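Sensor histidine kinase DcuS (Escherichia coli, PDB 3BY8) senses C4-dicarboxylates such as fumarate and malate through its periplasmic domain and, as a histidine kinase, phosphorylates the response regulator DcuR. Local coordinates at residues A17-R22 against R108-P112; I43-E48 against Y69-A74; F81-D85 against A97-F102; I86-G92 against Q120-V124. All coordinates share one frame; numbering follows the deposited sequence. Where two conformers were deposited one is given.

In the fold
The periplasmic sensor domain illustrates how contacts distant in sequence can frame a small binding site. From the N terminus, helix 8-25 meets strand 106-114 in interaction 1, closing a long loop in which interactions 2 and 3 are both nested, one after the other. Interaction 2 joins helix 43-53 to the loop 69-74 beside the malate; interaction 3 then brings 81-85 against the end of strand 95-99 and the loop beyond. Interaction 4, between 86-92 and strand 120-129, crosses both interaction 1 and interaction 3. The helix of interaction 1 backs one face of the antiparallel sheet, while interactions 3 and 4 build on the other, and interactions 1, 2 and 3 all touch the ligand.

Interaction 1: residues A17-R22 against R108-P112. With LMR ((2S)-2-hydroxybutanedioic acid), chain B.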
loop_
_atom_site.group_PDB
_atom_site.type_symbol
_atom_site.label_atom_id
_atom_site.label_comp_id
_atom_site.label_asym_id
_atom_site.label_seq_id
_atom_site.Cartn_x
_atom_site.Cartn_y
_atom_site.Cartn_z
ATOM N N ALA A 17 -1.289 -7.564 -6.741
ATOM C CA ALA A 17 -0.942 -6.530 -5.764
ATOM C C ALA A 17 -2.204 -6.151 -4.966
ATOM O O ALA A 17 -2.113 -5.970 -3.744
ATOM C CB ALA A 17 -0.387 -5.324 -6.487
ATOM N N LEU A 18 -3.357 -6.032 -5.628
ATOM C CA LEU A 18 -4.586 -5.721 -4.915
ATOM C C LEU A 18 -4.973 -6.831 -3.926
ATOM O O LEU A 18 -5.481 -6.550 -2.842
ATOM C CB LEU A 18 -5.737 -5.447 -5.890
ATOM C CG LEU A 18 -6.056 -3.972 -6.162
ATOM C CD1 LEU A 18 -7.157 -3.927 -7.210
ATOM C CD2 LEU A 18 -6.486 -3.250 -4.853
ATOM N N ALA A 19 -4.717 -8.092 -4.290
ATOM C CA ALA A 19 -5.047 -9.201 -3.397
ATOM C C ALA A 19 -4.192 -9.086 -2.133
ATOM O O ALA A 19 -4.678 -9.292 -1.017
ATOM C CB ALA A 19 -4.784 -10.523 -4.103
ATOM N N VAL A 20 -2.920 -8.742 -2.282
ATOM C CA VAL A 20 -2.068 -8.526 -1.115
ATOM C C VAL A 20 -2.605 -7.359 -0.273
ATOM O O VAL A 20 -2.723 -7.475 0.946
ATOM C CB VAL A 20 -0.598 -8.229 -1.536
ATOM C CG1 VAL A 20 0.282 -7.907 -0.335
ATOM C CG2 VAL A 20 -0.036 -9.440 -2.338
ATOM N N ALA A 21 -2.967 -6.254 -0.930
ATOM C CA ALA A 21 -3.441 -5.082 -0.202
ATOM C C ALA A 21 -4.715 -5.378 0.564
ATOM O O ALA A 21 -4.846 -5.003 1.722
ATOM C CB ALA A 21 -3.664 -3.970 -1.191
ATOM N N ARG A 22 -5.643 -6.085 -0.068
ATOM C CA ARG A 22 -6.915 -6.433 0.553
ATOM C C ARG A 22 -6.684 -7.348 1.747
ATOM O O ARG A 22 -7.312 -7.210 2.790
ATOM C CB ARG A 22 -7.826 -7.134 -0.458
ATOM C CG ARG A 22 -8.347 -6.201 -1.546
ATOM C CD ARG A 22 -9.005 -7.049 -2.634
ATOM N NE ARG A 22 -9.645 -6.224 -3.644
ATOM C CZ ARG A 22 -10.337 -6.702 -4.674
ATOM N NH1 ARG A 22 -10.485 -8.021 -4.833
ATOM N NH2 ARG A 22 -10.884 -5.865 -5.554
ATOM N N ARG A 108 0.752 1.265 -9.101
ATOM C CA ARG A 108 0.322 1.318 -7.710
ATOM C C ARG A 108 -1.148 1.037 -7.536
ATOM O O ARG A 108 -1.972 1.461 -8.320
ATOM C CB ARG A 108 0.653 2.729 -7.202
ATOM C CG ARG A 108 2.143 3.044 -7.285
ATOM C CD ARG A 108 2.456 4.510 -7.684
ATOM N NE ARG A 108 1.865 5.531 -6.805
ATOM C CZ ARG A 108 2.510 6.163 -5.838
ATOM N NH1 ARG A 108 3.785 5.908 -5.557
ATOM N NH2 ARG A 108 1.884 7.141 -5.185
ATOM N N VAL A 109 -1.466 0.302 -6.472
ATOM C CA VAL A 109 -2.837 -0.036 -6.149
ATOM C C VAL A 109 -3.148 0.379 -4.712
ATOM O O VAL A 109 -2.257 0.463 -3.834
ATOM C CB VAL A 109 -3.142 -1.566 -6.351
ATOM C CG1 VAL A 109 -2.733 -1.959 -7.788
ATOM C CG2 VAL A 109 -2.429 -2.442 -5.317
ATOM N N PHE A 110 -4.441 0.596 -4.483
ATOM C CA PHE A 110 -4.881 1.124 -3.185
ATOM C C PHE A 110 -6.196 0.511 -2.794
ATOM O O PHE A 110 -7.090 0.360 -3.631
ATOM C CB PHE A 110 -5.135 2.661 -3.287
ATOM C CG PHE A 110 -3.942 3.451 -3.714
ATOM C CD1 PHE A 110 -3.571 3.505 -5.067
ATOM C CD2 PHE A 110 -3.178 4.150 -2.776
ATOM C CE1 PHE A 110 -2.444 4.253 -5.465
ATOM C CE2 PHE A 110 -2.073 4.887 -3.173
ATOM C CZ PHE A 110 -1.702 4.943 -4.523
ATOM N N THR A 111 -6.338 0.182 -1.513
ATOM C CA THR A 111 -7.611 -0.329 -1.016
ATOM C C THR A 111 -7.856 0.220 0.403
ATOM O O THR A 111 -6.924 0.420 1.177
ATOM C CB THR A 111 -7.650 -1.898 -1.055
ATOM O OG1 THR A 111 -9.014 -2.338 -0.999
ATOM C CG2 THR A 111 -6.875 -2.513 0.130
ATOM N N PRO A 112 -9.128 0.477 0.757
ATOM C CA PRO A 112 -9.410 1.006 2.093
ATOM C C PRO A 112 -9.310 -0.005 3.225
ATOM O O PRO A 112 -9.503 -1.220 2.993
ATOM C CB PRO A 112 -10.825 1.605 1.958
ATOM C CG PRO A 112 -11.443 0.825 0.828
ATOM C CD PRO A 112 -10.315 0.475 -0.119
HETATM C C1 LMR B . 4.590 6.988 -0.693
HETATM O O1A LMR B . 4.874 6.295 0.249
HETATM O O1B LMR B . 4.645 8.232 -0.595
HETATM C C2 LMR B . 4.554 6.328 -2.037
HETATM O O2 LMR B . 4.432 7.333 -3.134
HETATM C C3 LMR B . 5.674 5.288 -2.233
HETATM C C4 LMR B . 6.969 6.004 -2.665
HETATM O O4A LMR B . 7.586 6.671 -1.835
HETATM O O4B LMR B . 7.341 5.955 -3.873
#
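V109 sets its CG1 anti to the carbonyl carbon (chi1 -54°), which turns CG2 into helix 8-25, and T111 places OG1 anti to the backbone N (chi1 -161°), which presents CG2 to the same helix. The V109 methyl lands between two helix residues: CG2 lies 3.7 Å from A17 CB and also touches the backbone N of L18. L18 comes at V109 obliquely, CG 3.8 Å from V109 CB, and continues along the strand until its CD2 is 3.9 Å from F110 O. One turn on, A21 CB rests 3.8 Å from T111 CG2. The helix and strand segments run at 31° to one another, with axes 8.0 Å apart at closest approach. This is the Cache-domain arrangement of a long N-terminal helix lying against the antiparallel sheet, and it divides the strand by face. V109 and T111 face the helix, whereas R108 and F110 point to the ligand side. There the R108 chain bends at chi2 and chi3, and its guanidinium meets the malate hydroxyl at its edge, in plane. NH1 is 2.9 Å from O2 of the ligand, and NH2 gives a longer bond to the same oxygen. D85, through a salt bridge to NE, and K82 O, through NH2, help to fix that group. No hydrogen bond links the helix and strand segments; at the exposed end the R22 and T111 side chains cross at about a right angle, R22 CG 4.0 Å from T111 OG1, and their polar ends both turn to E94.

Interaction 2: residues I43-E48 against Y69-A74. With LMR ((2S)-2-hydroxybutanedioic acid), chain B.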
loop_
_atom_site.group_PDB
_atom_site.type_symbol
_atom_site.label_atom_id
_atom_site.label_comp_id
_atom_site.label_asym_id
_atom_site.label_seq_id
_atom_site.Cartn_x
_atom_site.Cartn_y
_atom_site.Cartn_z
ATOM N N ILE A 43 3.435 -2.439 12.261
ATOM C CA ILE A 43 2.995 -2.507 10.877
ATOM C C ILE A 43 4.184 -2.589 9.910
ATOM O O ILE A 43 4.177 -3.384 8.968
ATOM C CB ILE A 43 2.101 -1.277 10.572
ATOM C CG1 ILE A 43 0.895 -1.285 11.526
ATOM C CG2 ILE A 43 1.643 -1.304 9.129
ATOM C CD1 ILE A 43 -0.019 -0.084 11.428
ATOM N N GLN A 44 5.218 -1.793 10.174
ATOM C CA GLN A 44 6.412 -1.790 9.347
ATOM C C GLN A 44 6.960 -3.207 9.138
ATOM O O GLN A 44 7.247 -3.613 8.014
ATOM C CB GLN A 44 7.478 -0.899 9.979
ATOM C CG GLN A 44 8.810 -0.902 9.240
ATOM C CD GLN A 44 8.778 -0.117 7.931
ATOM O OE1 GLN A 44 7.723 0.354 7.487
ATOM N NE2 GLN A 44 9.939 0.023 7.307
ATOM N N ALA A 45 7.095 -3.964 10.238
ATOM C CA ALA A 45 7.608 -5.335 10.183
ATOM C C ALA A 45 6.817 -6.268 9.267
ATOM O O ALA A 45 7.390 -7.003 8.451
ATOM C CB ALA A 45 7.654 -5.924 11.592
ATOM N N ILE A 46 5.499 -6.226 9.397
ATOM C CA ILE A 46 4.632 -7.069 8.587
ATOM C C ILE A 46 4.653 -6.631 7.130
ATOM O O ILE A 46 4.778 -7.458 6.225
ATOM C CB ILE A 46 3.189 -7.022 9.113
ATOM C CG1 ILE A 46 3.158 -7.573 10.544
ATOM C CG2 ILE A 46 2.265 -7.807 8.183
ATOM C CD1 ILE A 46 1.847 -7.364 11.244
ATOM N N ALA A 47 4.549 -5.322 6.911
ATOM C CA ALA A 47 4.561 -4.777 5.554
ATOM C C ALA A 47 5.830 -5.190 4.791
ATOM O O ALA A 47 5.777 -5.566 3.620
ATOM C CB ALA A 47 4.428 -3.244 5.596
ATOM N N GLU A 48 6.985 -5.158 5.460
ATOM C CA GLU A 48 8.238 -5.545 4.806
ATOM C C GLU A 48 8.391 -7.032 4.394
ATOM O O GLU A 48 8.878 -7.330 3.282
ATOM C CB GLU A 48 9.409 -5.100 5.682
ATOM C CG GLU A 48 9.555 -3.583 5.716
ATOM C CD GLU A 48 9.958 -3.026 4.363
ATOM O OE1 GLU A 48 11.049 -3.409 3.893
ATOM O OE2 GLU A 48 9.193 -2.229 3.767
ATOM N N TYR A 69 2.324 4.474 7.975
ATOM C CA TYR A 69 2.624 3.546 9.055
ATOM C C TYR A 69 3.715 2.550 8.644
ATOM O O TYR A 69 4.187 1.749 9.447
ATOM C CB TYR A 69 1.363 2.815 9.478
ATOM C CG TYR A 69 0.616 3.578 10.520
ATOM C CD1 TYR A 69 0.045 4.822 10.245
ATOM C CD2 TYR A 69 0.523 3.078 11.820
ATOM C CE1 TYR A 69 -0.596 5.549 11.242
ATOM C CE2 TYR A 69 -0.109 3.787 12.811
ATOM C CZ TYR A 69 -0.666 5.015 12.525
ATOM O OH TYR A 69 -1.300 5.697 13.533
ATOM N N SER A 70 4.100 2.592 7.370
ATOM C CA SER A 70 5.136 1.728 6.837
ATOM C C SER A 70 5.654 2.323 5.531
ATOM O O SER A 70 4.951 3.117 4.885
ATOM C CB SER A 70 4.608 0.319 6.568
ATOM O OG SER A 70 3.549 0.313 5.617
ATOM N N HIS A 71 6.894 1.969 5.185
ATOM C CA HIS A 71 7.537 2.409 3.943
ATOM C C HIS A 71 8.890 1.722 3.878
ATOM O O HIS A 71 9.495 1.493 4.917
ATOM C CB HIS A 71 7.789 3.914 3.951
ATOM C CG HIS A 71 8.139 4.480 2.609
ATOM N ND1 HIS A 71 9.417 4.450 2.074
ATOM C CD2 HIS A 71 7.367 5.125 1.702
ATOM C CE1 HIS A 71 9.411 5.049 0.891
ATOM N NE2 HIS A 71 8.176 5.466 0.647
ATOM N N PRO A 72 9.382 1.386 2.671
ATOM C CA PRO A 72 10.700 0.734 2.621
ATOM C C PRO A 72 11.789 1.590 3.268
ATOM O O PRO A 72 12.776 1.049 3.767
ATOM C CB PRO A 72 10.938 0.533 1.131
ATOM C CG PRO A 72 9.560 0.296 0.608
ATOM C CD PRO A 72 8.720 1.320 1.356
ATOM N N GLU A 73 11.617 2.911 3.221
ATOM C CA GLU A 73 12.530 3.882 3.843
ATOM C C GLU A 73 11.866 4.263 5.159
ATOM O O GLU A 73 10.933 5.077 5.203
ATOM C CB GLU A 73 12.703 5.114 2.951
ATOM C CG GLU A 73 13.278 4.768 1.588
ATOM C CD GLU A 73 13.420 5.976 0.675
ATOM O OE1 GLU A 73 13.029 7.101 1.077
ATOM O OE2 GLU A 73 13.933 5.775 -0.442
ATOM N N ALA A 74 12.353 3.678 6.245
ATOM C CA ALA A 74 11.759 3.917 7.554
ATOM C C ALA A 74 11.645 5.373 7.961
ATOM O O ALA A 74 10.760 5.736 8.723
ATOM C CB ALA A 74 12.501 3.126 8.628
HETATM C C1 LMR B . 4.590 6.988 -0.693
HETATM O O1A LMR B . 4.874 6.295 0.249
HETATM O O1B LMR B . 4.645 8.232 -0.595
HETATM C C2 LMR B . 4.554 6.328 -2.037
HETATM O O2 LMR B . 4.432 7.333 -3.134
HETATM C C3 LMR B . 5.674 5.288 -2.233
HETATM C C4 LMR B . 6.969 6.004 -2.665
HETATM O O4A LMR B . 7.586 6.671 -1.835
HETATM O O4B LMR B . 7.341 5.955 -3.873
HETATM O O HOH W 1 5.008 0.490 11.642
HETATM O O HOH W 2 13.322 -1.762 2.744
#
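Q44 and S70 bring their CA atoms within 4.5 Å where the first turn of helix 43-53 meets the loop, and the two backbones then spread to 7.1 Å between the CA atoms of E48 and P72. The Q44 side chain starts anti to its own N (chi1 176°) and bends at chi2, bringing its amide alongside the backbone of H71. There it makes two bonds at once. H71 N reaches a lone pair of Q44 OE1 in the carbonyl plane at 2.9 Å, and Q44 NE2 returns a nearly straight bond of 2.8 Å to H71 O, which lies in the plane of the Q44 amide. One turn along the helix, A47 CB touches S70 CB and OG, the hydroxyl being held by I59 O and V61 N of the neighbouring strand. A water joins Q44 N to Y69 O; a second links E48 OE1 with P72 O, while E48 OE2 has a salt bridge to R51. The loop belongs to the malate site of this Cache domain: H71 NE2 donates to malate O4A at 2.8 Å, with the hydrogen bond close to straight (169°). Across the ring, E73 N donates to ND1 in the ring plane. With NE2 giving and ND1 accepting, the histidine is probably neutral, its one ring proton directed at the ligand carboxylate, and Q44, gripping H71 N and O, probably serves as a second-shell residue that positions the backbone carrying the ring.

Interaction 3: residues F81-D85 against A97-F102. With LMR ((2S)-2-hydroxybutanedioic acid), chain B.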
loop_
_atom_site.group_PDB
_atom_site.type_symbol
_atom_site.label_atom_id
_atom_site.label_comp_id
_atom_site.label_asym_id
_atom_site.label_seq_id
_atom_site.Cartn_x
_atom_site.Cartn_y
_atom_site.Cartn_z
ATOM N N PHE A 81 1.712 10.652 2.849
ATOM C CA PHE A 81 1.882 9.906 1.607
ATOM C C PHE A 81 2.111 10.883 0.443
ATOM O O PHE A 81 1.530 11.972 0.419
ATOM C CB PHE A 81 0.605 9.115 1.361
ATOM C CG PHE A 81 0.694 8.164 0.193
ATOM C CD1 PHE A 81 0.326 8.556 -1.088
ATOM C CD2 PHE A 81 1.191 6.866 0.375
ATOM C CE1 PHE A 81 0.439 7.693 -2.167
ATOM C CE2 PHE A 81 1.312 5.985 -0.706
ATOM C CZ PHE A 81 0.945 6.381 -1.967
ATOM N N LYS A 82 2.953 10.500 -0.507
ATOM C CA LYS A 82 3.191 11.323 -1.682
ATOM C C LYS A 82 2.558 10.659 -2.900
ATOM O O LYS A 82 2.933 9.553 -3.268
ATOM C CB LYS A 82 4.692 11.529 -1.930
ATOM C CG LYS A 82 4.937 12.354 -3.189
ATOM C CD LYS A 82 6.406 12.473 -3.548
ATOM C CE LYS A 82 7.092 13.556 -2.756
ATOM N NZ LYS A 82 8.490 13.742 -3.259
ATOM N N GLY A 83 1.591 11.337 -3.510
ATOM C CA GLY A 83 0.911 10.817 -4.679
ATOM C C GLY A 83 -0.578 11.072 -4.590
ATOM O O GLY A 83 -1.220 10.664 -3.598
ATOM N N ASP A 84 -1.149 11.721 -5.608
ATOM C CA ASP A 84 -2.579 11.998 -5.579
ATOM C C ASP A 84 -3.435 10.762 -5.822
ATOM O O ASP A 84 -4.669 10.780 -5.644
ATOM C CB ASP A 84 -2.928 13.087 -6.596
ATOM C CG ASP A 84 -2.433 14.453 -6.154
ATOM O OD1 ASP A 84 -2.197 14.641 -4.933
ATOM O OD2 ASP A 84 -2.292 15.326 -7.040
ATOM N N ASP A 85 -2.781 9.659 -6.190
ATOM C CA ASP A 85 -3.531 8.447 -6.435
ATOM C C ASP A 85 -4.118 7.794 -5.193
ATOM O O ASP A 85 -4.996 6.950 -5.314
ATOM C CB ASP A 85 -2.749 7.443 -7.319
ATOM C CG ASP A 85 -1.258 7.291 -6.960
ATOM O OD1 ASP A 85 -0.616 8.160 -6.335
ATOM O OD2 ASP A 85 -0.705 6.254 -7.386
ATOM N N ALA A 97 -3.030 3.163 -10.387
ATOM C CA ALA A 97 -2.414 4.286 -11.106
ATOM C C ALA A 97 -0.940 4.069 -11.347
ATOM O O ALA A 97 -0.318 3.189 -10.752
ATOM C CB ALA A 97 -2.595 5.580 -10.275
ATOM N N ILE A 98 -0.352 4.886 -12.217
ATOM C CA ILE A 98 1.087 4.846 -12.446
ATOM C C ILE A 98 1.594 6.181 -11.870
ATOM O O ILE A 98 1.129 7.267 -12.242
ATOM C CB ILE A 98 1.419 4.729 -13.948
ATOM C CG1 ILE A 98 0.934 3.365 -14.443
ATOM C CG2 ILE A 98 2.902 4.917 -14.168
ATOM C CD1 ILE A 98 1.059 3.145 -15.933
ATOM N N ASN A 99 2.520 6.126 -10.926
ATOM C CA ASN A 99 2.995 7.354 -10.292
ATOM C C ASN A 99 4.262 7.059 -9.497
ATOM O O ASN A 99 4.843 5.969 -9.603
ATOM C CB ASN A 99 1.895 7.872 -9.329
ATOM C CG ASN A 99 1.993 9.370 -9.026
ATOM O OD1 ASN A 99 2.820 10.081 -9.589
ATOM N ND2 ASN A 99 1.147 9.834 -8.130
ATOM N N ARG A 100 4.708 8.041 -8.726
ATOM C CA ARG A 100 5.856 7.814 -7.861
ATOM C C ARG A 100 5.835 8.804 -6.730
ATOM O O ARG A 100 5.279 9.900 -6.856
ATOM C CB ARG A 100 7.170 7.920 -8.624
ATOM C CG ARG A 100 7.503 9.273 -9.146
ATOM C CD ARG A 100 8.982 9.308 -9.526
ATOM N NE ARG A 100 9.770 9.461 -8.318
ATOM C CZ ARG A 100 11.045 9.134 -8.187
ATOM N NH1 ARG A 100 11.719 8.617 -9.210
ATOM N NH2 ARG A 100 11.638 9.314 -7.013
ATOM N N GLY A 101 6.368 8.360 -5.598
ATOM C CA GLY A 101 6.514 9.184 -4.420
ATOM C C GLY A 101 8.013 9.430 -4.326
ATOM O O GLY A 101 8.557 10.217 -5.108
ATOM N N PHE A 102 8.691 8.734 -3.417
ATOM C CA PHE A 102 10.145 8.841 -3.281
ATOM C C PHE A 102 10.894 7.651 -3.875
ATOM O O PHE A 102 12.119 7.713 -4.070
ATOM C CB PHE A 102 10.512 9.020 -1.810
ATOM C CG PHE A 102 10.038 10.307 -1.265
ATOM C CD1 PHE A 102 10.727 11.483 -1.561
ATOM C CD2 PHE A 102 8.846 10.391 -0.556
ATOM C CE1 PHE A 102 10.233 12.721 -1.167
ATOM C CE2 PHE A 102 8.339 11.629 -0.154
ATOM C CZ PHE A 102 9.037 12.798 -0.463
HETATM C C1 LMR B . 4.590 6.988 -0.693
HETATM O O1A LMR B . 4.874 6.295 0.249
HETATM O O1B LMR B . 4.645 8.232 -0.595
HETATM C C2 LMR B . 4.554 6.328 -2.037
HETATM O O2 LMR B . 4.432 7.333 -3.134
HETATM C C3 LMR B . 5.674 5.288 -2.233
HETATM C C4 LMR B . 6.969 6.004 -2.665
HETATM O O4A LMR B . 7.586 6.671 -1.835
HETATM O O4B LMR B . 7.341 5.955 -3.873
HETATM O O HOH W 3 0.510 12.663 -7.729
#
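K82 lies across G101 unusually closely, its CD 3.4 Å from G101 CA, tighter than ordinary carbon contact, at a place where a side chain on G101 would run into the malate hydroxyl. This is the dicarboxylate pocket of the Cache domain. The loop 81-85 and the end of strand 95-99 with the loop after it run in nearly opposite directions, and the hydrogen bonds these two segments make to the ligand all use backbone atoms. K82 N donates to malate O1B at 2.8 Å, and the ligand hydroxyl O2 gives its proton to K82 O at 2.7 Å. At the other carboxylate, F102 N holds O4A at 2.8 Å and G101 N makes a more bent bond to O4B. K82 CD lies over one face of the F102 ring, a CH-pi contact 4.2 Å from its centroid; R76 adds a cation-pi partner. F81 turns its ring face to the ligand, CE2 lying 3.4 Å from malate C1. An alanine in place of F81 would probably open a gap beside the C1 carboxylate and leave I86, which packs on the same ring, without its neighbour. Farther along, D85 CB packs on A97 CB, and D85, whose OD2 is paired with R108, probably helps to steady that ligand-binding arginine. N99 ND2 donates to D85 OD1 at 3.0 Å, with the amide nitrogen well above the carboxylate plane, 63° out of it.

Interaction 4: residues I86-G92 against Q120-V124; sequences ILKALNG and QIGVV
V123 presses both its methyls into the turn 86-92. CG1, anti to the backbone N (chi1 174°), reaches A89 CB at 3.9 Å and I86 CG1 at 4.0 Å, while CG2 meets L90 CD2 at 3.6 Å, the leucine crossing at about a right angle. This side is mostly buried: the turn lies on the ligand-side face of the antiparallel sheet, where I86 and A89 also touch F110, and I86 and V123 both rest on T62. The outer side is looser. L87 and K88 turn to the surface, and N91 stays within its own turn, its ND2 donating to L87 O from above the carbonyl plane. Beside the V123 cluster, Q120 reaches the end of the turn from the start of strand 120-129, just before the classic beta bulge in which I121 and G122 both face I113. Its chain is extended beyond CG and carries the amide across to the turn, where NE2 bonds A89 O at 2.8 Å and G122 O at 3.0 Å, both partners close to the amide plane. Q120 OE1 sits near G92 N, but the angle is too poor for a hydrogen bond; G92 N instead bonds A89 O. A leucine in place of Q120 would probably leave G122 O without this donor and cost A89 O one of its two, loosening the hold of the turn on the strand. One NE2 thus serves two carbonyls, one in each segment, so the amide bridges the contact and probably helps to brace the bulged backbone from which it springs.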
loop_
_atom_site.group_PDB
_atom_site.type_symbol
_atom_site.label_atom_id
_atom_site.label_comp_id
_atom_site.label_asym_id
_atom_site.label_seq_id
_atom_site.Cartn_x
_atom_site.Cartn_y
_atom_site.Cartn_z
ATOM N N ILE A 86 -3.694 8.240 -4.013
ATOM C CA ILE A 86 -4.287 7.727 -2.784
ATOM C C ILE A 86 -5.645 8.390 -2.496
ATOM O O ILE A 86 -6.460 7.863 -1.736
ATOM C CB ILE A 86 -3.362 7.979 -1.563
ATOM C CG1 ILE A 86 -3.857 7.173 -0.356
ATOM C CG2 ILE A 86 -3.305 9.490 -1.223
ATOM C CD1 ILE A 86 -2.841 7.062 0.772
ATOM N N LEU A 87 -5.900 9.545 -3.114
ATOM C CA LEU A 87 -7.125 10.265 -2.775
ATOM C C LEU A 87 -8.425 9.490 -2.966
ATOM O O LEU A 87 -9.287 9.526 -2.083
ATOM C CB LEU A 87 -7.163 11.619 -3.502
ATOM C CG LEU A 87 -6.014 12.538 -3.101
ATOM C CD1 LEU A 87 -5.928 13.704 -4.100
ATOM C CD2 LEU A 87 -6.197 13.024 -1.675
ATOM N N LYS A 88 -8.587 8.779 -4.080
ATOM C CA LYS A 88 -9.812 8.002 -4.249
ATOM C C LYS A 88 -9.980 6.991 -3.095
ATOM O O LYS A 88 -11.083 6.768 -2.600
ATOM C CB LYS A 88 -9.788 7.250 -5.588
ATOM C CG LYS A 88 -10.173 8.093 -6.795
ATOM C CD LYS A 88 -10.171 7.269 -8.088
ATOM C CE LYS A 88 -11.154 6.115 -8.021
ATOM N NZ LYS A 88 -11.229 5.337 -9.304
ATOM N N ALA A 89 -8.872 6.383 -2.673
ATOM C CA ALA A 89 -8.917 5.387 -1.619
ATOM C C ALA A 89 -9.283 5.965 -0.269
ATOM O O ALA A 89 -9.852 5.239 0.564
ATOM C CB ALA A 89 -7.585 4.629 -1.559
ATOM N N LEU A 90 -9.010 7.261 -0.043
ATOM C CA LEU A 90 -9.371 7.909 1.213
ATOM C C LEU A 90 -10.880 8.205 1.233
ATOM O O LEU A 90 -11.380 8.695 2.233
ATOM C CB LEU A 90 -8.562 9.192 1.387
ATOM C CG LEU A 90 -7.104 8.883 1.745
ATOM C CD1 LEU A 90 -6.291 10.161 1.564
ATOM C CD2 LEU A 90 -6.999 8.345 3.172
ATOM N N ASN A 91 -11.566 7.869 0.139
ATOM C CA ASN A 91 -13.021 8.032 0.036
ATOM C C ASN A 91 -13.698 6.691 -0.178
ATOM O O ASN A 91 -14.771 6.604 -0.771
ATOM C CB ASN A 91 -13.378 8.975 -1.105
ATOM C CG ASN A 91 -12.898 10.384 -0.850
ATOM O OD1 ASN A 91 -13.567 11.166 -0.162
ATOM N ND2 ASN A 91 -11.732 10.720 -1.366
ATOM N N GLY A 92 -13.028 5.633 0.289
ATOM C CA GLY A 92 -13.594 4.298 0.229
ATOM C C GLY A 92 -13.579 3.544 -1.077
ATOM O O GLY A 92 -14.250 2.508 -1.200
ATOM N N GLN A 120 -14.173 3.629 7.742
ATOM C CA GLN A 120 -12.824 3.614 7.197
ATOM C C GLN A 120 -11.829 4.192 8.182
ATOM O O GLN A 120 -12.059 5.289 8.743
ATOM C CB GLN A 120 -12.760 4.390 5.888
ATOM C CG GLN A 120 -11.529 3.943 5.090
ATOM C CD GLN A 120 -11.362 4.604 3.749
ATOM O OE1 GLN A 120 -12.343 4.993 3.092
ATOM N NE2 GLN A 120 -10.110 4.695 3.297
ATOM N N ILE A 121 -10.713 3.477 8.368
ATOM C CA ILE A 121 -9.655 3.908 9.272
ATOM C C ILE A 121 -8.290 4.096 8.602
ATOM O O ILE A 121 -7.354 4.622 9.222
ATOM C CB ILE A 121 -9.496 2.947 10.485
ATOM C CG1 ILE A 121 -9.234 1.518 10.019
ATOM C CG2 ILE A 121 -10.771 3.018 11.353
ATOM C CD1 ILE A 121 -8.885 0.547 11.153
ATOM N N GLY A 122 -8.163 3.682 7.347
ATOM C CA GLY A 122 -6.897 3.859 6.670
ATOM C C GLY A 122 -6.926 3.353 5.251
ATOM O O GLY A 122 -7.989 3.135 4.681
ATOM N N VAL A 123 -5.728 3.207 4.696
ATOM C CA VAL A 123 -5.527 2.744 3.337
ATOM C C VAL A 123 -4.285 1.859 3.269
ATOM O O VAL A 123 -3.331 2.072 4.004
ATOM C CB VAL A 123 -5.280 3.969 2.403
ATOM C CG1 VAL A 123 -4.921 3.507 0.986
ATOM C CG2 VAL A 123 -6.529 4.851 2.365
ATOM N N VAL A 124 -4.344 0.832 2.430
ATOM C CA VAL A 124 -3.138 0.045 2.136
ATOM C C VAL A 124 -2.813 0.392 0.673
ATOM O O VAL A 124 -3.640 0.213 -0.234
ATOM C CB VAL A 124 -3.316 -1.481 2.223
ATOM C CG1 VAL A 124 -1.982 -2.141 1.910
ATOM C CG2 VAL A 124 -3.786 -1.901 3.612
#